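Local coordinates for protein S100-A5 (Homo sapiens, PDB 6WN7) that binds calcium, zinc and copper ions as a homodimer of the S100 family, calcium and copper competing for the same sites, at residues 35-40 with 56-61; 60-65 with 75-80. The protein carries 2 engineered substitutions. All blocks are in the same frame, centred on the assembly; numbering follows the deposited sequence.

In the fold
Both contacts lie in the buried middle of the subunit and share helix 52-62, whose residues 60 and 61 belong to each. Contact 1 joins the two EF-hands, setting helix 34-44 of the first against helix 52-62 of the second; contact 2 stays within the second EF-hand and pairs helix 52-62 with helix 72-93. Across both, the touching is apolar, and each contact also carries ligands of one calcium site. Contact 1 is buried throughout, whereas contact 2 has an exposed margin at Val-77 and, through Ser-76 and Leu-79, reaches the second subunit. The two cores merge where Leu-37 meets Leu-62, Leu-58 meets Phe-78 and Leu-40 meets Tyr-75.

Contact 1 (35-40 with 56-61); sequences KELKEL and DDLMKS. With CA (calcium ion), chain K.
Leu-37 reaches from helix 34-44 to Leu-58 and Met-59 of helix 52-62, joining the two EF-hands of an S100 subunit. The apolar part is small and rests on one methyl group: CD2 of Leu-37 lies 4.2 Å from CD2 of Leu-58 and 4.3 Å from SD of Met-59. With CG of Leu-37 trans to the backbone N (chi1 -179°), the branch extends from its helix toward helix 52-62; the closest CA atoms of the two backbones, those of Leu-37 and Met-59, are still 8.2 Å apart. The contact is therefore made by side-chain ends. Leu-58 continues the apolar layer to Ile-41 and Phe-78, and Met-59 continues it to Ile-70 of the second calcium loop.

The metal bonds belong to segment 35-40 alone. Glu-36, next to Leu-37 in the chain, binds the calcium ion of the first EF-hand, thought to be the low-affinity site, apart from the helix packing. Ser-23, Glu-26, Ser-28 and Thr-31 add their backbone carbonyl oxygens, and a water oxygen lies 2.3 Å from the calcium. An extended chain (chi2 171°) carries the Glu-36 carboxylate out to the ion. The grip is bidentate and slightly uneven, with OE1 of Glu-36 at 2.4 Å from the calcium and OE2 at 2.6 Å.

Contact 2 (60-65 with 75-80); sequences KSLDKN and YSVFLT. With CA (calcium ion), chain L.
Leu-62, the last residue of helix 52-62, lays its side chain against Val-77 and Phe-78 of helix 72-93. Its CB does not point straight at the partner helix; the later atoms close the gap. CG lies anti to the carbonyl carbon (chi1 -62°), and the chain then divides. CD1 packs on Leu-37 of helix 34-44. CD2 makes the contact: it is 4.1 Å from the backbone N of Phe-78, 4.1 Å from CB of Phe-78 and 4.3 Å from CB of Val-77. This methyl thus rests on backbone as well as side chain. Phe-78 meets it with CB, while its ring is carried away from Leu-62 toward Leu-58 and Ile-41.

Immediately after Leu-62 the chain leaves helical geometry at Asp-63, the centre of an inverse gamma turn, and enters the calcium loop. Asp-63 OD1 and Asn-65 OD1 each bind the calcium ion at 2.3 Å. OD1 of Asp-63 and OD1 of Asn-65 are 2.8 Å apart, a close approach of two oxygens that their shared metal accounts for. Asp-63 OD2 accepts a hydrogen bond from the backbone N of Gln-68, which steadies the carboxylate. The side chains of Asp-67 and Glu-74, the backbone carbonyl oxygen of Glu-69 and a water complete the shell. Helix 52-62, this loop and helix 72-93 form the helix-loop-helix of an EF-hand, with Leu-62 at the end of the first helix packed on the second, close to the calcium site.

Contact 1 (35-40 with 56-61)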
# COMPACT_ATOMS: atom_id res chain seq x y z
N LYS B 35 -15.65 9.71 10.65
CA LYS B 35 -16.28 10.41 9.53
C LYS B 35 -15.35 10.45 8.31
O LYS B 35 -15.76 10.19 7.18
CB LYS B 35 -16.59 11.85 9.92
N GLU B 36 -14.09 10.78 8.52
CA GLU B 36 -13.18 10.95 7.40
C GLU B 36 -12.88 9.61 6.74
O GLU B 36 -12.75 9.54 5.51
CB GLU B 36 -11.93 11.66 7.90
CG GLU B 36 -12.18 13.10 8.40
CD GLU B 36 -10.95 13.70 9.10
OE1 GLU B 36 -10.13 12.93 9.59
OE2 GLU B 36 -10.79 14.92 9.19
N LEU B 37 -12.79 8.54 7.53
CA LEU B 37 -12.54 7.22 6.96
C LEU B 37 -13.71 6.76 6.11
O LEU B 37 -13.53 6.24 5.00
CB LEU B 37 -12.29 6.24 8.10
CG LEU B 37 -12.00 4.83 7.60
CD1 LEU B 37 -10.63 4.77 6.94
CD2 LEU B 37 -12.12 3.85 8.72
N LYS B 38 -14.93 6.97 6.60
CA LYS B 38 -16.11 6.60 5.83
C LYS B 38 -16.21 7.39 4.53
O LYS B 38 -16.60 6.84 3.49
CB LYS B 38 -17.35 6.79 6.72
CG LYS B 38 -18.68 6.60 6.05
CD LYS B 38 -19.81 6.83 7.06
CE LYS B 38 -20.85 7.81 6.53
NZ LYS B 38 -22.11 7.90 7.35
N GLU B 39 -15.86 8.68 4.56
CA GLU B 39 -15.92 9.47 3.33
C GLU B 39 -14.82 9.08 2.35
O GLU B 39 -15.04 9.06 1.14
CB GLU B 39 -15.82 10.96 3.66
CG GLU B 39 -15.97 11.89 2.44
CD GLU B 39 -17.29 11.73 1.64
OE1 GLU B 39 -17.43 12.42 0.60
OE2 GLU B 39 -18.18 10.95 2.05
N LEU B 40 -13.62 8.81 2.85
CA LEU B 40 -12.58 8.26 1.99
C LEU B 40 -13.08 7.01 1.28
O LEU B 40 -12.99 6.90 0.05
CB LEU B 40 -11.33 7.98 2.84
CG LEU B 40 -10.06 7.52 2.14
CD1 LEU B 40 -8.80 7.83 2.93
CD2 LEU B 40 -10.12 6.01 1.87
N ASP B 56 -17.88 0.68 11.81
CA ASP B 56 -17.54 0.47 13.21
C ASP B 56 -16.46 -0.60 13.33
O ASP B 56 -15.47 -0.43 14.03
CB ASP B 56 -18.76 0.00 14.00
CG ASP B 56 -19.91 0.98 13.98
OD1 ASP B 56 -19.78 2.07 13.39
OD2 ASP B 56 -20.96 0.65 14.56
N ASP B 57 -16.69 -1.74 12.70
CA ASP B 57 -15.81 -2.88 12.91
C ASP B 57 -14.43 -2.60 12.33
O ASP B 57 -13.42 -2.95 12.94
CB ASP B 57 -16.44 -4.13 12.28
CG ASP B 57 -17.83 -4.49 12.88
OD1 ASP B 57 -18.42 -3.71 13.65
OD2 ASP B 57 -18.34 -5.57 12.57
N LEU B 58 -14.38 -1.98 11.15
CA LEU B 58 -13.09 -1.66 10.53
C LEU B 58 -12.36 -0.57 11.31
O LEU B 58 -11.15 -0.65 11.52
CB LEU B 58 -13.33 -1.23 9.09
CG LEU B 58 -12.10 -0.79 8.30
CD1 LEU B 58 -11.29 -2.01 7.95
CD2 LEU B 58 -12.50 -0.03 7.06
N MET B 59 -13.11 0.35 11.83
CA MET B 59 -12.55 1.39 12.67
C MET B 59 -11.84 0.78 13.93
O MET B 59 -10.70 1.06 14.32
CB MET B 59 -13.60 2.47 13.11
CG MET B 59 -13.06 3.61 13.91
SD MET B 59 -12.16 4.85 12.93
CE MET B 59 -11.31 5.69 14.25
N LYS B 60 -12.59 -0.07 14.59
CA LYS B 60 -12.06 -0.72 15.79
C LYS B 60 -10.91 -1.66 15.48
O LYS B 60 -10.02 -1.83 16.31
CB LYS B 60 -13.17 -1.50 16.50
N SER B 61 -10.91 -2.29 14.30
CA SER B 61 -9.80 -3.17 13.96
C SER B 61 -8.52 -2.39 13.63
O SER B 61 -7.41 -2.88 13.88
CB SER B 61 -10.19 -4.07 12.80
OG SER B 61 -11.03 -3.38 11.92
CA CA K . -8.68 14.47 10.63
O HOH W 1 -9.38 13.59 12.68

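Contact 2 (60-65 with 75-80)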
# COMPACT_ATOMS: atom_id res chain seq x y z
N LYS B 60 -12.59 -0.07 14.59
CA LYS B 60 -12.06 -0.72 15.79
C LYS B 60 -10.91 -1.66 15.48
O LYS B 60 -10.02 -1.83 16.31
CB LYS B 60 -13.17 -1.50 16.50
N SER B 61 -10.91 -2.29 14.30
CA SER B 61 -9.80 -3.17 13.96
C SER B 61 -8.52 -2.39 13.63
O SER B 61 -7.41 -2.88 13.88
CB SER B 61 -10.19 -4.07 12.80
OG SER B 61 -11.03 -3.38 11.92
N LEU B 62 -8.65 -1.18 13.08
CA LEU B 62 -7.51 -0.40 12.64
C LEU B 62 -6.94 0.46 13.74
O LEU B 62 -5.74 0.76 13.72
CB LEU B 62 -7.93 0.54 11.50
CG LEU B 62 -8.45 -0.08 10.21
CD1 LEU B 62 -9.09 0.98 9.34
CD2 LEU B 62 -7.33 -0.78 9.46
N ASP B 63 -7.76 0.84 14.71
CA ASP B 63 -7.40 1.84 15.71
C ASP B 63 -6.71 1.17 16.90
O ASP B 63 -7.24 1.07 18.00
CB ASP B 63 -8.62 2.63 16.14
CG ASP B 63 -8.28 3.79 17.02
OD1 ASP B 63 -7.10 4.16 17.07
OD2 ASP B 63 -9.18 4.36 17.68
N LYS B 64 -5.45 0.77 16.65
CA LYS B 64 -4.70 -0.03 17.60
C LYS B 64 -4.37 0.70 18.90
O LYS B 64 -4.00 0.04 19.88
CB LYS B 64 -3.41 -0.52 16.95
CG LYS B 64 -3.61 -1.51 15.85
CD LYS B 64 -3.26 -2.86 16.31
CE LYS B 64 -4.31 -3.84 15.81
NZ LYS B 64 -4.05 -5.23 16.26
N ASN B 65 -4.47 2.03 18.95
CA ASN B 65 -4.22 2.78 20.17
C ASN B 65 -5.49 3.39 20.78
O ASN B 65 -5.39 4.19 21.71
CB ASN B 65 -3.18 3.87 19.93
CG ASN B 65 -3.68 4.94 19.02
OD1 ASN B 65 -4.53 4.69 18.18
ND2 ASN B 65 -3.18 6.14 19.20
N TYR B 75 -3.81 3.19 8.83
CA TYR B 75 -4.43 3.22 7.50
C TYR B 75 -3.66 2.37 6.51
O TYR B 75 -4.24 1.86 5.55
CB TYR B 75 -4.52 4.68 7.03
CG TYR B 75 -4.56 4.96 5.53
CD1 TYR B 75 -5.77 5.15 4.87
CD2 TYR B 75 -3.40 5.09 4.78
CE1 TYR B 75 -5.83 5.43 3.50
CE2 TYR B 75 -3.44 5.37 3.41
CZ TYR B 75 -4.66 5.55 2.77
OH TYR B 75 -4.71 5.86 1.40
N SER B 76 -2.36 2.20 6.71
CA SER B 76 -1.59 1.37 5.81
C SER B 76 -1.99 -0.09 5.87
O SER B 76 -1.74 -0.83 4.92
CB SER B 76 -0.14 1.54 6.20
OG SER B 76 0.21 2.90 6.12
N VAL B 77 -2.60 -0.52 6.98
CA VAL B 77 -3.08 -1.89 7.10
C VAL B 77 -4.30 -2.10 6.21
O VAL B 77 -4.50 -3.19 5.66
CB VAL B 77 -3.41 -2.22 8.56
CG1 VAL B 77 -4.03 -3.59 8.66
CG2 VAL B 77 -2.17 -2.15 9.40
N PHE B 78 -5.12 -1.07 6.05
CA PHE B 78 -6.27 -1.14 5.15
C PHE B 78 -5.82 -1.24 3.70
O PHE B 78 -6.30 -2.09 2.95
CB PHE B 78 -7.18 0.07 5.42
CG PHE B 78 -8.47 0.07 4.63
CD1 PHE B 78 -9.29 -1.03 4.60
CD2 PHE B 78 -8.85 1.19 3.92
CE1 PHE B 78 -10.44 -1.00 3.88
CE2 PHE B 78 -10.03 1.20 3.21
CZ PHE B 78 -10.81 0.12 3.19
N LEU B 79 -4.88 -0.38 3.30
CA LEU B 79 -4.34 -0.46 1.95
C LEU B 79 -3.81 -1.85 1.65
O LEU B 79 -3.99 -2.38 0.55
CB LEU B 79 -3.22 0.57 1.78
CG LEU B 79 -3.56 2.06 1.80
CD1 LEU B 79 -2.31 2.89 1.63
CD2 LEU B 79 -4.55 2.38 0.73
N THR B 80 -3.13 -2.46 2.62
CA THR B 80 -2.64 -3.82 2.44
C THR B 80 -3.78 -4.82 2.26
O THR B 80 -3.68 -5.74 1.44
CB THR B 80 -1.75 -4.20 3.61
OG1 THR B 80 -0.70 -3.23 3.75
CG2 THR B 80 -1.09 -5.51 3.36
CA CA L . -5.40 5.40 16.21
O HOH W 2 -3.81 7.06 16.11